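Local coordinates for putative sugar binding protein (Bacteroides vulgatus ATCC 8482, PDB 3KEZ) that probably binds sugars at the bacterial outer membrane, as a calcium-containing member of the SusD family of nutrient-binding proteins, at residues 311-316 / 419-424; 290-295 / 412-417; 84-89 / 146-151. All coordinates share one frame; numbering follows the deposited sequence.

In the fold
Interactions 1 and 2 sit side by side, their centres about 9 Å apart, and both use the loop between strands 409-410 and 430-431. Residues 412-417 of that loop meet helix 288-295, and residues 419-424 meet the start of strand 313-316, so the two contacts alternate along the chain and fasten one loop at successive points. They touch through Ile419, which packs on Tyr291, and through Asp413, whose carboxylate probably accepts a hydrogen bond from the backbone of His424. Interaction 3 closes earlier in the chain, among the helices of the N-terminal part, its centre about 37 Å from that of interaction 1 and across the chain's centre.

Interaction 1: 311-316 / 419-424; sequences KYYAYV and INKTKH
Lys421 lays its extended side chain alongside Tyr312 and ends over one face of the phenol ring. NZ stands 2.9 Å from the centroid of the Tyr312 ring and only 3° off its normal, a cation-pi contact, while CE of the same lysine adds a CH-pi contact nearer the rim. Both side chains leave with CG anti to the carbonyl carbon and run the same way, so a long, flexible lysine can follow the ring to its middle. At the ring's edge, near its plane, Asn420 OD1 lies 3.4 Å from Tyr312 CD1. The root of Lys421 serves a second ring: its CB touches Tyr313 CZ at 3.5 Å, the two side chains crossing at about a right angle.

Backbone bonds accompany this overlap. Asn420 N gives a nearly straight bond (175°) to a lone pair of Lys311 O at 2.7 Å, and Lys421 N reaches a lone pair of Tyr312 O at 3.0 Å. Thr422 OG1 lies 3.1 Å from that same Tyr312 O and shares a water with Ala314 N, which suits a small hydroxyl in a buried spot. Ile419 turns the methyl CG2 onto Ala314 CB, 3.9 Å away, the small alanine letting the branched chain approach the strand backbone; Phe308 of the adjoining strand also meets Ile419. Residues 419-422 form a type I beta turn, closed by Thr422 N to Ile419 O, that docks on the classic beta bulge where Tyr312 and Tyr313 both face Asp309, at the turn end of the antiparallel hairpin of strands 306-309 and 313-316.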
loop_
_atom_site.group_PDB
_atom_site.type_symbol
_atom_site.label_atom_id
_atom_site.label_comp_id
_atom_site.label_asym_id
_atom_site.label_seq_id
_atom_site.Cartn_x
_atom_site.Cartn_y
_atom_site.Cartn_z
ATOM N N LYS A 311 -6.538 22.458 -19.113
ATOM C CA LYS A 311 -6.353 21.341 -20.020
ATOM C C LYS A 311 -4.885 20.918 -19.982
ATOM O O LYS A 311 -4.315 20.572 -21.015
ATOM C CB LYS A 311 -6.816 21.689 -21.454
ATOM C CG LYS A 311 -8.337 21.872 -21.606
ATOM C CD LYS A 311 -8.843 21.691 -23.063
ATOM C CE LYS A 311 -10.355 21.353 -23.124
ATOM N NZ LYS A 311 -10.783 20.143 -22.306
ATOM N N TYR A 312 -4.270 20.921 -18.787
ATOM C CA TYR A 312 -2.826 20.690 -18.671
ATOM C C TYR A 312 -2.427 19.353 -18.031
ATOM O O TYR A 312 -1.533 18.678 -18.537
ATOM C CB TYR A 312 -2.162 21.798 -17.864
ATOM C CG TYR A 312 -2.563 23.190 -18.267
ATOM C CD1 TYR A 312 -2.694 23.546 -19.621
ATOM C CD2 TYR A 312 -2.807 24.171 -17.293
ATOM C CE1 TYR A 312 -3.076 24.860 -19.990
ATOM C CE2 TYR A 312 -3.186 25.476 -17.658
ATOM C CZ TYR A 312 -3.316 25.808 -18.994
ATOM O OH TYR A 312 -3.688 27.089 -19.322
ATOM N N TYR A 313 -3.049 19.053 -16.882
ATOM C CA TYR A 313 -2.772 17.888 -16.069
ATOM C C TYR A 313 -4.055 17.370 -15.430
ATOM O O TYR A 313 -5.016 18.131 -15.221
ATOM C CB TYR A 313 -1.875 18.238 -14.906
ATOM C CG TYR A 313 -0.618 18.928 -15.260
ATOM C CD1 TYR A 313 0.468 18.210 -15.721
ATOM C CD2 TYR A 313 -0.496 20.300 -15.106
ATOM C CE1 TYR A 313 1.639 18.846 -16.069
ATOM C CE2 TYR A 313 0.682 20.948 -15.439
ATOM C CZ TYR A 313 1.746 20.204 -15.913
ATOM O OH TYR A 313 2.935 20.811 -16.227
ATOM N N ALA A 314 -4.057 16.083 -15.106
ATOM C CA ALA A 314 -5.143 15.473 -14.376
ATOM C C ALA A 314 -4.576 14.846 -13.115
ATOM O O ALA A 314 -3.704 13.966 -13.170
ATOM C CB ALA A 314 -5.841 14.435 -15.216
ATOM N N TYR A 315 -5.083 15.302 -11.975
ATOM C CA TYR A 315 -4.696 14.774 -10.679
ATOM C C TYR A 315 -5.705 13.726 -10.214
ATOM O O TYR A 315 -6.872 13.770 -10.602
ATOM C CB TYR A 315 -4.610 15.923 -9.666
ATOM C CG TYR A 315 -3.492 16.859 -10.027
ATOM C CD1 TYR A 315 -2.222 16.630 -9.552
ATOM C CD2 TYR A 315 -3.675 17.895 -10.950
ATOM C CE1 TYR A 315 -1.172 17.403 -9.934
ATOM C CE2 TYR A 315 -2.618 18.706 -11.333
ATOM C CZ TYR A 315 -1.368 18.450 -10.801
ATOM O OH TYR A 315 -0.296 19.202 -11.122
ATOM N N VAL A 316 -5.253 12.779 -9.398
ATOM C CA VAL A 316 -6.144 11.777 -8.843
ATOM C C VAL A 316 -6.702 12.317 -7.534
ATOM O O VAL A 316 -6.007 12.431 -6.540
ATOM C CB VAL A 316 -5.442 10.441 -8.635
ATOM C CG1 VAL A 316 -6.394 9.400 -8.012
ATOM C CG2 VAL A 316 -4.875 9.949 -9.988
ATOM N N ILE A 419 -4.912 17.033 -21.528
ATOM C CA ILE A 419 -3.892 17.227 -20.502
ATOM C C ILE A 419 -2.575 17.532 -21.199
ATOM O O ILE A 419 -1.631 16.739 -21.172
ATOM C CB ILE A 419 -3.776 16.016 -19.557
ATOM C CG1 ILE A 419 -3.614 14.680 -20.324
ATOM C CG2 ILE A 419 -4.974 16.010 -18.633
ATOM C CD1 ILE A 419 -3.529 13.490 -19.419
ATOM N N ASN A 420 -2.534 18.716 -21.817
ATOM C CA ASN A 420 -1.538 19.010 -22.844
ATOM C C ASN A 420 -0.173 19.369 -22.312
ATOM O O ASN A 420 0.738 19.556 -23.100
ATOM C CB ASN A 420 -2.037 20.072 -23.856
ATOM C CG ASN A 420 -2.193 21.457 -23.254
ATOM O OD1 ASN A 420 -1.539 21.799 -22.274
ATOM N ND2 ASN A 420 -3.047 22.268 -23.858
ATOM N N LYS A 421 -0.013 19.467 -20.993
ATOM C CA LYS A 421 1.321 19.664 -20.404
ATOM C C LYS A 421 1.925 18.402 -19.798
ATOM O O LYS A 421 3.052 18.424 -19.297
ATOM C CB LYS A 421 1.286 20.783 -19.358
ATOM C CG LYS A 421 1.099 22.167 -19.967
ATOM C CD LYS A 421 0.946 23.253 -18.911
ATOM C CE LYS A 421 0.586 24.580 -19.570
ATOM N NZ LYS A 421 -0.164 25.452 -18.654
ATOM N N THR A 422 1.190 17.297 -19.844
ATOM C CA THR A 422 1.661 16.053 -19.275
ATOM C C THR A 422 2.507 15.309 -20.301
ATOM O O THR A 422 2.015 14.916 -21.356
ATOM C CB THR A 422 0.457 15.140 -18.907
ATOM O OG1 THR A 422 -0.435 15.827 -18.025
ATOM C CG2 THR A 422 0.932 13.806 -18.282
ATOM N N LYS A 423 3.764 15.073 -19.991
ATOM C CA LYS A 423 4.626 14.345 -20.917
ATOM C C LYS A 423 5.734 13.689 -20.108
ATOM O O LYS A 423 6.163 14.229 -19.081
ATOM C CB LYS A 423 5.206 15.283 -21.999
ATOM C CG LYS A 423 6.166 16.337 -21.508
ATOM C CD LYS A 423 6.761 17.181 -22.713
ATOM C CE LYS A 423 7.473 16.296 -23.780
ATOM N NZ LYS A 423 8.297 17.020 -24.815
ATOM N N HIS A 424 6.202 12.534 -20.566
ATOM C CA HIS A 424 7.306 11.873 -19.871
ATOM C C HIS A 424 8.604 12.703 -19.946
ATOM O O HIS A 424 8.840 13.458 -20.897
ATOM C CB HIS A 424 7.499 10.439 -20.359
ATOM C CG HIS A 424 6.466 9.499 -19.837
ATOM N ND1 HIS A 424 6.441 9.065 -18.528
ATOM C CD2 HIS A 424 5.385 8.952 -20.437
ATOM C CE1 HIS A 424 5.399 8.272 -18.352
ATOM N NE2 HIS A 424 4.747 8.175 -19.500
HETATM O O HOH W 1 -1.997 14.585 -16.223
#

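Interaction 2: 290-295 / 412-417; sequences FYQLLK and IDVKDS
Gln292 and Asp416 run antiparallel alongside one another, while Lys295 meets Asp416 tip to tip, so one carboxylate oxygen is gripped from two sides. Lys295 NZ lies 2.7 Å from Asp416 OD2 on its syn lone pair, forming a salt bridge. Gln292 NE2 takes the anti lone pair of Asp416 OD2 at 3.1 Å, with a fairly straight N-H (164°) and the acceptor in the amide plane. The amide and carboxylate planes stand 53° apart. Gln292 is extended beyond CG, carrying its amide past the acid to the loop backbone: NE2 also makes a weak bond to Lys415 O at 3.0 Å, and OE1 rests 3.6 Å from Val414 CG2.

Asp416 has CG anti to its backbone N (chi1 -163°), directing the acid to the helix. A water donates to its OD1 at 2.5 Å and weakly accepts from Lys295, and OD1 also receives the backbone N-H of Asp418. Two donors on OD2 would probably favour the ionised carboxylate. Lys295 reaches it by bending at chi3 and chi4, its CD passing 3.4 Å above the plane of the Tyr291 ring, toward the rim. That ring crosses Asp416 at about a right angle with the carboxylate carbon at its edge, and its hydroxyl bonds to Asp418. Tyrosine suits this buried position, offering a flat wall for the lysine chain and a polar tip for the loop. Tyr291, Gln292 and Lys295, on one face of helix 288-295, thus hold the loop after strand 409-410 through a salt bridge and a neighbouring amide hydrogen bond to the same carboxylate oxygen, at the protein surface.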
loop_
_atom_site.group_PDB
_atom_site.type_symbol
_atom_site.label_atom_id
_atom_site.label_comp_id
_atom_site.label_asym_id
_atom_site.label_seq_id
_atom_site.Cartn_x
_atom_site.Cartn_y
_atom_site.Cartn_z
ATOM N N PHE A 290 -2.290 6.438 -19.228
ATOM C CA PHE A 290 -3.285 5.968 -18.264
ATOM C C PHE A 290 -4.636 6.697 -18.464
ATOM O O PHE A 290 -5.689 6.079 -18.408
ATOM C CB PHE A 290 -2.847 6.143 -16.823
ATOM C CG PHE A 290 -3.926 5.761 -15.843
ATOM C CD1 PHE A 290 -4.186 4.439 -15.583
ATOM C CD2 PHE A 290 -4.700 6.718 -15.227
ATOM C CE1 PHE A 290 -5.184 4.075 -14.674
ATOM C CE2 PHE A 290 -5.700 6.369 -14.367
ATOM C CZ PHE A 290 -5.937 5.023 -14.079
ATOM N N TYR A 291 -4.583 8.006 -18.686
ATOM C CA TYR A 291 -5.798 8.757 -19.027
ATOM C C TYR A 291 -6.512 8.156 -20.244
ATOM O O TYR A 291 -7.736 7.963 -20.220
ATOM C CB TYR A 291 -5.473 10.229 -19.244
ATOM C CG TYR A 291 -6.663 11.099 -19.549
ATOM C CD1 TYR A 291 -7.800 11.063 -18.756
ATOM C CD2 TYR A 291 -6.658 11.947 -20.652
ATOM C CE1 TYR A 291 -8.888 11.858 -19.020
ATOM C CE2 TYR A 291 -7.754 12.753 -20.943
ATOM C CZ TYR A 291 -8.855 12.705 -20.125
ATOM O OH TYR A 291 -9.912 13.477 -20.415
ATOM N N GLN A 292 -5.745 7.832 -21.292
ATOM C CA GLN A 292 -6.321 7.216 -22.493
ATOM C C GLN A 292 -6.919 5.821 -22.251
ATOM O O GLN A 292 -8.017 5.526 -22.750
ATOM C CB GLN A 292 -5.323 7.214 -23.623
ATOM C CG GLN A 292 -5.089 8.656 -24.091
ATOM C CD GLN A 292 -4.049 8.789 -25.169
ATOM O OE1 GLN A 292 -3.330 7.831 -25.502
ATOM N NE2 GLN A 292 -3.923 10.009 -25.697
ATOM N N LEU A 293 -6.233 4.994 -21.471
ATOM C CA LEU A 293 -6.781 3.699 -21.017
ATOM C C LEU A 293 -8.092 3.886 -20.256
ATOM O O LEU A 293 -9.070 3.163 -20.497
ATOM C CB LEU A 293 -5.734 2.959 -20.148
ATOM C CG LEU A 293 -6.060 1.961 -19.005
ATOM C CD1 LEU A 293 -4.776 1.448 -18.456
ATOM C CD2 LEU A 293 -6.818 2.534 -17.841
ATOM N N LEU A 294 -8.117 4.860 -19.334
ATOM C CA LEU A 294 -9.264 5.027 -18.450
ATOM C C LEU A 294 -10.447 5.541 -19.262
ATOM O O LEU A 294 -11.568 5.062 -19.100
ATOM C CB LEU A 294 -8.956 5.937 -17.245
ATOM C CG LEU A 294 -9.989 5.993 -16.103
ATOM C CD1 LEU A 294 -10.255 4.620 -15.492
ATOM C CD2 LEU A 294 -9.616 7.026 -14.989
ATOM N N LYS A 295 -10.195 6.482 -20.172
ATOM C CA LYS A 295 -11.286 7.068 -20.913
ATOM C C LYS A 295 -11.774 6.243 -22.109
ATOM O O LYS A 295 -12.763 6.632 -22.748
ATOM C CB LYS A 295 -10.959 8.504 -21.300
ATOM C CG LYS A 295 -10.007 8.716 -22.440
ATOM C CD LYS A 295 -9.669 10.242 -22.490
ATOM C CE LYS A 295 -9.802 10.847 -23.861
ATOM N NZ LYS A 295 -8.488 11.136 -24.519
ATOM N N ILE A 412 4.754 4.989 -21.947
ATOM C CA ILE A 412 4.390 5.253 -23.350
ATOM C C ILE A 412 4.359 6.768 -23.581
ATOM O O ILE A 412 3.630 7.508 -22.905
ATOM C CB ILE A 412 2.996 4.671 -23.714
ATOM C CG1 ILE A 412 2.776 3.290 -23.077
ATOM C CG2 ILE A 412 2.814 4.590 -25.234
ATOM C CD1 ILE A 412 3.831 2.299 -23.404
ATOM N N ASP A 413 5.159 7.275 -24.491
ATOM C CA ASP A 413 5.138 8.726 -24.636
ATOM C C ASP A 413 4.089 9.113 -25.658
ATOM O O ASP A 413 4.401 9.366 -26.798
ATOM C CB ASP A 413 6.518 9.315 -24.950
ATOM C CG ASP A 413 6.672 10.768 -24.415
ATOM O OD1 ASP A 413 5.968 11.193 -23.433
ATOM O OD2 ASP A 413 7.482 11.489 -25.014
ATOM N N VAL A 414 2.835 9.075 -25.242
ATOM C CA VAL A 414 1.714 9.519 -26.068
ATOM C C VAL A 414 1.237 10.855 -25.520
ATOM O O VAL A 414 1.416 11.137 -24.332
ATOM C CB VAL A 414 0.547 8.510 -26.093
ATOM C CG1 VAL A 414 0.920 7.313 -26.928
ATOM C CG2 VAL A 414 0.152 8.073 -24.676
ATOM N N LYS A 415 0.675 11.689 -26.397
ATOM C CA LYS A 415 0.165 12.985 -25.994
ATOM C C LYS A 415 -1.365 12.987 -25.957
ATOM O O LYS A 415 -2.025 12.174 -26.609
ATOM C CB LYS A 415 0.671 14.104 -26.926
ATOM C CG LYS A 415 2.212 14.343 -26.959
ATOM C CD LYS A 415 2.892 14.305 -25.566
ATOM C CE LYS A 415 4.386 14.726 -25.612
ATOM N NZ LYS A 415 5.309 13.650 -26.068
ATOM N N ASP A 416 -1.919 13.895 -25.166
ATOM C CA ASP A 416 -3.357 14.101 -25.140
ATOM C C ASP A 416 -3.648 15.584 -24.983
ATOM O O ASP A 416 -3.091 16.224 -24.092
ATOM C CB ASP A 416 -3.970 13.320 -23.976
ATOM C CG ASP A 416 -5.482 13.138 -24.122
ATOM O OD1 ASP A 416 -6.228 14.135 -24.054
ATOM O OD2 ASP A 416 -5.916 11.984 -24.302
ATOM N N SER A 417 -4.553 16.116 -25.805
ATOM C CA SER A 417 -4.859 17.523 -25.759
ATOM C C SER A 417 -5.728 17.907 -24.546
ATOM O O SER A 417 -5.823 19.083 -24.230
ATOM C CB SER A 417 -5.503 17.960 -27.078
ATOM O OG SER A 417 -6.613 17.138 -27.378
HETATM O O HOH W 2 -8.028 14.147 -25.776
#

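Interaction 3: 84-89 / 146-151; sequences YLYSII and LGVPIV. With EDO (1,2-ethanediol), chain E.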
loop_
_atom_site.group_PDB
_atom_site.type_symbol
_atom_site.label_atom_id
_atom_site.label_comp_id
_atom_site.label_asym_id
_atom_site.label_seq_id
_atom_site.Cartn_x
_atom_site.Cartn_y
_atom_site.Cartn_z
ATOM N N TYR A 84 11.657 4.963 9.336
ATOM C CA TYR A 84 10.295 4.942 9.817
ATOM C C TYR A 84 9.767 3.507 9.986
ATOM O O TYR A 84 9.193 3.165 11.020
ATOM C CB TYR A 84 9.372 5.764 8.902
ATOM C CG TYR A 84 9.316 7.220 9.281
ATOM C CD1 TYR A 84 10.393 8.043 9.042
ATOM C CD2 TYR A 84 8.176 7.770 9.915
ATOM C CE1 TYR A 84 10.378 9.371 9.418
ATOM C CE2 TYR A 84 8.154 9.119 10.312
ATOM C CZ TYR A 84 9.257 9.914 10.030
ATOM O OH TYR A 84 9.292 11.255 10.397
ATOM N N LEU A 85 10.019 2.656 8.993
ATOM C CA LEU A 85 9.556 1.270 9.090
ATOM C C LEU A 85 10.253 0.502 10.233
ATOM O O LEU A 85 9.601 -0.263 10.958
ATOM C CB LEU A 85 9.650 0.572 7.725
ATOM C CG LEU A 85 8.615 1.155 6.760
ATOM C CD1 LEU A 85 8.880 0.794 5.336
ATOM C CD2 LEU A 85 7.160 0.826 7.180
ATOM N N TYR A 86 11.558 0.721 10.439
ATOM C CA TYR A 86 12.253 0.046 11.513
ATOM C C TYR A 86 11.850 0.609 12.870
ATOM O O TYR A 86 11.791 -0.129 13.867
ATOM C CB TYR A 86 13.784 0.052 11.318
ATOM C CG TYR A 86 14.213 -1.145 10.478
ATOM C CD1 TYR A 86 14.001 -2.469 10.928
ATOM C CD2 TYR A 86 14.747 -0.963 9.202
ATOM C CE1 TYR A 86 14.336 -3.545 10.152
ATOM C CE2 TYR A 86 15.094 -2.032 8.413
ATOM C CZ TYR A 86 14.885 -3.320 8.876
ATOM O OH TYR A 86 15.272 -4.361 8.089
ATOM N N SER A 87 11.555 1.905 12.927
ATOM C CA SER A 87 10.958 2.493 14.138
ATOM C C SER A 87 9.646 1.816 14.538
ATOM O O SER A 87 9.459 1.409 15.693
ATOM C CB SER A 87 10.709 3.976 13.914
ATOM O OG SER A 87 10.145 4.554 15.056
ATOM N N ILE A 88 8.734 1.714 13.576
ATOM C CA ILE A 88 7.482 1.016 13.730
ATOM C C ILE A 88 7.690 -0.451 14.203
ATOM O O ILE A 88 7.104 -0.904 15.213
ATOM C CB ILE A 88 6.667 1.070 12.394
ATOM C CG1 ILE A 88 6.164 2.484 12.126
ATOM C CG2 ILE A 88 5.540 0.024 12.411
ATOM C CD1 ILE A 88 5.789 2.719 10.678
ATOM N N ILE A 89 8.523 -1.188 13.483
ATOM C CA ILE A 89 8.861 -2.577 13.894
ATOM C C ILE A 89 9.419 -2.650 15.337
ATOM O O ILE A 89 9.026 -3.512 16.114
ATOM C CB ILE A 89 9.892 -3.253 12.887
ATOM C CG1 ILE A 89 9.231 -3.434 11.509
ATOM C CG2 ILE A 89 10.466 -4.531 13.526
ATOM C CD1 ILE A 89 10.198 -3.863 10.316
ATOM N N LEU A 146 18.568 -10.703 -1.566
ATOM C CA LEU A 146 18.591 -10.075 -0.255
ATOM C C LEU A 146 17.324 -9.221 -0.040
ATOM O O LEU A 146 16.966 -8.410 -0.899
ATOM C CB LEU A 146 19.821 -9.196 -0.150
ATOM C CG LEU A 146 21.172 -9.906 -0.162
ATOM C CD1 LEU A 146 22.272 -8.862 -0.144
ATOM C CD2 LEU A 146 21.325 -10.824 1.037
ATOM N N GLY A 147 16.642 -9.462 1.078
ATOM C CA GLY A 147 15.620 -8.575 1.584
ATOM C C GLY A 147 16.268 -7.539 2.503
ATOM O O GLY A 147 17.171 -6.800 2.075
ATOM N N VAL A 148 15.819 -7.517 3.755
ATOM C CA VAL A 148 16.349 -6.615 4.790
ATOM C C VAL A 148 16.562 -7.414 6.077
ATOM O O VAL A 148 16.144 -8.565 6.161
ATOM C CB VAL A 148 15.389 -5.464 5.049
ATOM C CG1 VAL A 148 15.172 -4.639 3.762
ATOM C CG2 VAL A 148 14.051 -6.018 5.594
ATOM N N PRO A 149 17.202 -6.815 7.099
ATOM C CA PRO A 149 17.274 -7.514 8.365
ATOM C C PRO A 149 15.940 -7.714 9.049
ATOM O O PRO A 149 15.171 -6.771 9.203
ATOM C CB PRO A 149 18.146 -6.584 9.239
ATOM C CG PRO A 149 18.989 -5.837 8.251
ATOM C CD PRO A 149 18.046 -5.605 7.098
ATOM N N ILE A 150 15.713 -8.936 9.499
ATOM C CA ILE A 150 14.557 -9.300 10.313
ATOM C C ILE A 150 14.984 -8.969 11.745
ATOM O O ILE A 150 15.911 -9.582 12.280
ATOM C CB ILE A 150 14.256 -10.802 10.170
ATOM C CG1 ILE A 150 13.809 -11.106 8.713
ATOM C CG2 ILE A 150 13.194 -11.263 11.208
ATOM C CD1 ILE A 150 13.914 -12.603 8.315
ATOM N N VAL A 151 14.294 -8.016 12.340
ATOM C CA VAL A 151 14.554 -7.549 13.687
ATOM C C VAL A 151 13.321 -7.833 14.505
ATOM O O VAL A 151 12.265 -7.267 14.257
ATOM C CB VAL A 151 14.825 -6.036 13.669
ATOM C CG1 VAL A 151 15.025 -5.513 15.098
ATOM C CG2 VAL A 151 16.036 -5.728 12.775
HETATM C C1 EDO E . 19.767 -7.850 -4.192
HETATM O O1 EDO E . 20.113 -9.146 -3.677
HETATM C C2 EDO E . 18.510 -7.238 -3.557
HETATM O O2 EDO E . 17.337 -8.080 -3.525
#
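A helix-to-loop junction in the N-terminal helical part of this SusD-family protein brings Tyr86 of helix 80-96 against the chain between helices 138-141 and 166-183. The phenol bridges helix and loop: its first bond runs across the direction of the loop, and the ring then carries the hydroxyl to the backbone, where Tyr86 OH donates to Pro149 O at 2.7 Å. The acceptor lies at the ring's edge, in plane, and the hydroxyl sits on a carbonyl lone pair with a C=O...O angle of 128°. Tyrosine suits this place because its rigid length delivers one polar atom to a buried carbonyl; proline lacks an N-H, so its backbone can offer only an acceptor, here O, to the hydroxyl.

Apolar groups gather round the hydroxyl. Val148 CG2 and Pro149 CD each come within 3.2 Å of Tyr86 OH, the proline ring crossing the tyrosine at about a right angle. Further back, Val151 CG2 touches Tyr86 CE1 at 3.8 Å. One helical turn on from Tyr86, Ile89 points at the loop and sets its CG2 3.4 Å from Val151 O, a carbonyl that Asn93 of the same helix satisfies. Leu130 of helix 109-134 also packs on Tyr86.

At the start of the loop Leu146, together with the backbone N of Tyr136, binds an ethanediol, probably from the crystallisation liquor: Leu146 N donates to O1 of the ethanediol at 3.0 Å, and Leu146 O accepts from its O2 at 2.7 Å. Through Tyr86 and Ile89, helix 80-96 seats an extended connection against the helices, consistent with the mainly helical, TPR-clan character of this part of SusD-family proteins.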